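Local coordinates for enoyl-CoA hydratase/isomerase family protein (Ruegeria pomeroyi, PDB 3L3S), which belongs to the crotonase superfamily and probably acts as a hydro-lyase of the enoyl-CoA hydratase/isomerase type in fatty acid metabolism, at residues L100-I108 against P212-L220. Sequence-based numbering, arbitrary orientation.
Sequences LAHCPKPTI and PLRRGLETL
K105 and R214 both set CG anti to the carbonyl carbon (chi1 -67° and -69°), and their extended chains then cross, with K105 CE over one face of the R214 guanidinium, displaced toward its rim. Aliphatic carbon makes the contact: K105 CE lies 3.7 Å from R214 NH1, and K105 CG 3.8 Å from R214 NE. The two like charges end up close, but each has an acceptor of its own: K105 NZ donates to the carbonyls of A45 and V51, R214 NH2 to Q210 OE1, which probably offsets their repulsion.

At the closest backbone approach, P104 O faces the helix. R214 CA, 3.6 Å from P104 O, makes a CA-H...O contact with an angle of 153° at the hydrogen, while L217 CD1 lies 3.2 Å from the same oxygen. No conventional hydrogen bond links 100-108 to 212-220, so the fit rests on this oxygen and on side-chain packing. P106 presents CG to two leucines one turn apart, at 3.9 Å from L213 CD2 and 4.0 Å from L217 CD1. Farther along the helix, the extended E218 runs alongside the P104 ring, bringing OE2 to 3.6 Å from P104 CG.

L213 and L217 also pack on L169 of a neighbouring subunit, placing this surface beside the trimer interface. The geometry is that of a proline-rich turn leading from helix 84-101 into parallel strand 107-111, packed against helix 210-223 of the C-terminal helical region, an arrangement that belongs to the crotonase fold.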
loop_
_atom_site.group_PDB
_atom_site.type_symbol
_atom_site.label_atom_id
_atom_site.label_comp_id
_atom_site.label_asym_id
_atom_site.label_seq_id
_atom_site.Cartn_x
_atom_site.Cartn_y
_atom_site.Cartn_z
ATOM N N LEU B 100 -8.125 4.226 19.376
ATOM C CA LEU B 100 -8.812 5.038 18.374
ATOM C C LEU B 100 -8.796 4.408 16.977
ATOM O O LEU B 100 -9.787 4.493 16.240
ATOM C CB LEU B 100 -8.214 6.457 18.352
ATOM C CG LEU B 100 -8.792 7.494 17.381
ATOM C CD1 LEU B 100 -10.255 7.770 17.716
ATOM C CD2 LEU B 100 -7.969 8.766 17.406
ATOM N N ALA B 101 -7.683 3.773 16.622
ATOM C CA ALA B 101 -7.561 3.118 15.322
ATOM C C ALA B 101 -8.291 1.781 15.325
ATOM O O ALA B 101 -8.866 1.400 14.307
ATOM C CB ALA B 101 -6.110 2.941 14.940
ATOM N N HIS B 102 -8.307 1.113 16.482
ATOM C CA HIS B 102 -8.988 -0.184 16.655
ATOM C C HIS B 102 -10.435 -0.028 17.166
ATOM O O HIS B 102 -11.077 -1.016 17.544
ATOM C CB HIS B 102 -8.212 -1.102 17.619
ATOM C CG HIS B 102 -6.984 -1.739 17.029
ATOM N ND1 HIS B 102 -6.623 -1.611 15.704
ATOM C CD2 HIS B 102 -6.025 -2.506 17.603
ATOM C CE1 HIS B 102 -5.497 -2.267 15.489
ATOM N NE2 HIS B 102 -5.112 -2.818 16.626
ATOM N N CYS B 103 -10.945 1.206 17.164
ATOM C CA CYS B 103 -12.307 1.512 17.614
ATOM C C CYS B 103 -13.339 0.982 16.613
ATOM O O CYS B 103 -13.310 1.362 15.448
ATOM C CB CYS B 103 -12.473 3.026 17.792
ATOM S SG CYS B 103 -14.112 3.589 18.322
ATOM N N PRO B 104 -14.255 0.087 17.058
ATOM C CA PRO B 104 -15.307 -0.514 16.220
ATOM C C PRO B 104 -16.231 0.501 15.546
ATOM O O PRO B 104 -16.733 0.241 14.459
ATOM C CB PRO B 104 -16.083 -1.372 17.213
ATOM C CG PRO B 104 -15.056 -1.752 18.198
ATOM C CD PRO B 104 -14.334 -0.465 18.423
ATOM N N LYS B 105 -16.446 1.641 16.209
ATOM C CA LYS B 105 -17.294 2.728 15.704
ATOM C C LYS B 105 -16.471 3.662 14.808
ATOM O O LYS B 105 -15.310 3.935 15.119
ATOM C CB LYS B 105 -17.914 3.500 16.877
ATOM C CG LYS B 105 -18.898 2.651 17.648
ATOM C CD LYS B 105 -19.434 3.300 18.887
ATOM C CE LYS B 105 -20.058 2.223 19.775
ATOM N NZ LYS B 105 -20.777 2.805 20.929
ATOM N N PRO B 106 -17.039 4.122 13.668
ATOM C CA PRO B 106 -16.332 5.022 12.737
ATOM C C PRO B 106 -15.833 6.325 13.336
ATOM O O PRO B 106 -16.539 6.977 14.100
ATOM C CB PRO B 106 -17.376 5.301 11.661
ATOM C CG PRO B 106 -18.194 4.080 11.650
ATOM C CD PRO B 106 -18.367 3.782 13.121
ATOM N N THR B 107 -14.571 6.633 13.054
ATOM C CA THR B 107 -13.924 7.854 13.529
ATOM C C THR B 107 -13.541 8.723 12.321
ATOM O O THR B 107 -12.930 8.244 11.364
ATOM C CB THR B 107 -12.697 7.536 14.402
ATOM O OG1 THR B 107 -11.742 6.803 13.629
ATOM C CG2 THR B 107 -13.108 6.687 15.629
ATOM N N ILE B 108 -13.986 9.975 12.334
ATOM C CA ILE B 108 -13.735 10.917 11.236
ATOM C C ILE B 108 -13.049 12.189 11.722
ATOM O O ILE B 108 -13.513 12.839 12.654
ATOM C CB ILE B 108 -15.066 11.331 10.516
ATOM C CG1 ILE B 108 -15.814 10.098 9.994
ATOM C CG2 ILE B 108 -14.775 12.281 9.336
ATOM C CD1 ILE B 108 -17.293 10.298 9.789
ATOM N N PRO B 212 -23.906 -4.785 12.009
ATOM C CA PRO B 212 -23.019 -5.267 10.942
ATOM C C PRO B 212 -21.907 -4.268 10.610
ATOM O O PRO B 212 -20.865 -4.657 10.076
ATOM C CB PRO B 212 -23.961 -5.394 9.746
ATOM C CG PRO B 212 -25.228 -5.722 10.340
ATOM C CD PRO B 212 -25.287 -4.748 11.489
ATOM N N LEU B 213 -22.157 -2.989 10.918
ATOM C CA LEU B 213 -21.218 -1.888 10.672
ATOM C C LEU B 213 -20.003 -2.017 11.582
ATOM O O LEU B 213 -18.870 -1.927 11.112
ATOM C CB LEU B 213 -21.900 -0.539 10.952
ATOM C CG LEU B 213 -21.541 0.822 10.337
ATOM C CD1 LEU B 213 -22.067 1.895 11.268
ATOM C CD2 LEU B 213 -20.064 1.034 10.117
ATOM N N ARG B 214 -20.255 -2.187 12.880
ATOM C CA ARG B 214 -19.194 -2.305 13.884
ATOM C C ARG B 214 -18.418 -3.594 13.758
ATOM O O ARG B 214 -17.188 -3.581 13.798
ATOM C CB ARG B 214 -19.758 -2.151 15.286
ATOM C CG ARG B 214 -20.214 -0.743 15.529
ATOM C CD ARG B 214 -21.149 -0.634 16.688
ATOM N NE ARG B 214 -21.937 0.582 16.550
ATOM C CZ ARG B 214 -22.823 1.010 17.438
ATOM N NH1 ARG B 214 -23.042 0.322 18.556
ATOM N NH2 ARG B 214 -23.499 2.125 17.195
ATOM N N ARG B 215 -19.148 -4.683 13.511
ATOM C CA ARG B 215 -18.559 -6.006 13.328
ATOM C C ARG B 215 -17.749 -5.985 12.017
ATOM O O ARG B 215 -16.643 -6.507 11.959
ATOM C CB ARG B 215 -19.671 -7.056 13.263
ATOM C CG ARG B 215 -19.228 -8.496 13.422
ATOM C CD ARG B 215 -19.051 -8.912 14.874
ATOM N NE ARG B 215 -18.457 -10.245 14.955
ATOM C CZ ARG B 215 -17.180 -10.487 15.247
ATOM N NH1 ARG B 215 -16.342 -9.485 15.497
ATOM N NH2 ARG B 215 -16.729 -11.733 15.264
ATOM N N GLY B 216 -18.274 -5.275 11.019
ATOM C CA GLY B 216 -17.625 -5.154 9.723
ATOM C C GLY B 216 -16.343 -4.342 9.727
ATOM O O GLY B 216 -15.370 -4.710 9.062
ATOM N N LEU B 217 -16.339 -3.254 10.500
ATOM C CA LEU B 217 -15.171 -2.384 10.629
ATOM C C LEU B 217 -14.085 -3.085 11.430
ATOM O O LEU B 217 -12.911 -3.030 11.065
ATOM C CB LEU B 217 -15.529 -1.075 11.342
ATOM C CG LEU B 217 -15.044 0.267 10.767
ATOM C CD1 LEU B 217 -15.301 1.326 11.802
ATOM C CD2 LEU B 217 -13.565 0.307 10.359
ATOM N N GLU B 218 -14.494 -3.755 12.506
ATOM C CA GLU B 218 -13.581 -4.478 13.387
ATOM C C GLU B 218 -12.871 -5.597 12.637
ATOM O O GLU B 218 -11.645 -5.711 12.705
ATOM C CB GLU B 218 -14.335 -5.029 14.595
ATOM C CG GLU B 218 -13.456 -5.553 15.714
ATOM C CD GLU B 218 -14.193 -5.630 17.033
ATOM O OE1 GLU B 218 -15.273 -6.264 17.083
ATOM O OE2 GLU B 218 -13.699 -5.034 18.015
ATOM N N THR B 219 -13.637 -6.334 11.837
ATOM C CA THR B 219 -13.122 -7.441 11.032
ATOM C C THR B 219 -12.140 -6.932 9.965
ATOM O O THR B 219 -11.099 -7.557 9.752
ATOM C CB THR B 219 -14.291 -8.222 10.392
ATOM O OG1 THR B 219 -15.151 -8.705 11.430
ATOM C CG2 THR B 219 -13.808 -9.398 9.581
ATOM N N LEU B 220 -12.439 -5.765 9.375
ATOM C CA LEU B 220 -11.590 -5.142 8.344
ATOM C C LEU B 220 -10.201 -4.788 8.880
ATOM O O LEU B 220 -9.191 -5.101 8.248
ATOM C CB LEU B 220 -12.280 -3.906 7.733
ATOM C CG LEU B 220 -11.575 -2.913 6.786
ATOM C CD1 LEU B 220 -11.003 -3.597 5.529
ATOM C CD2 LEU B 220 -12.558 -1.812 6.398
#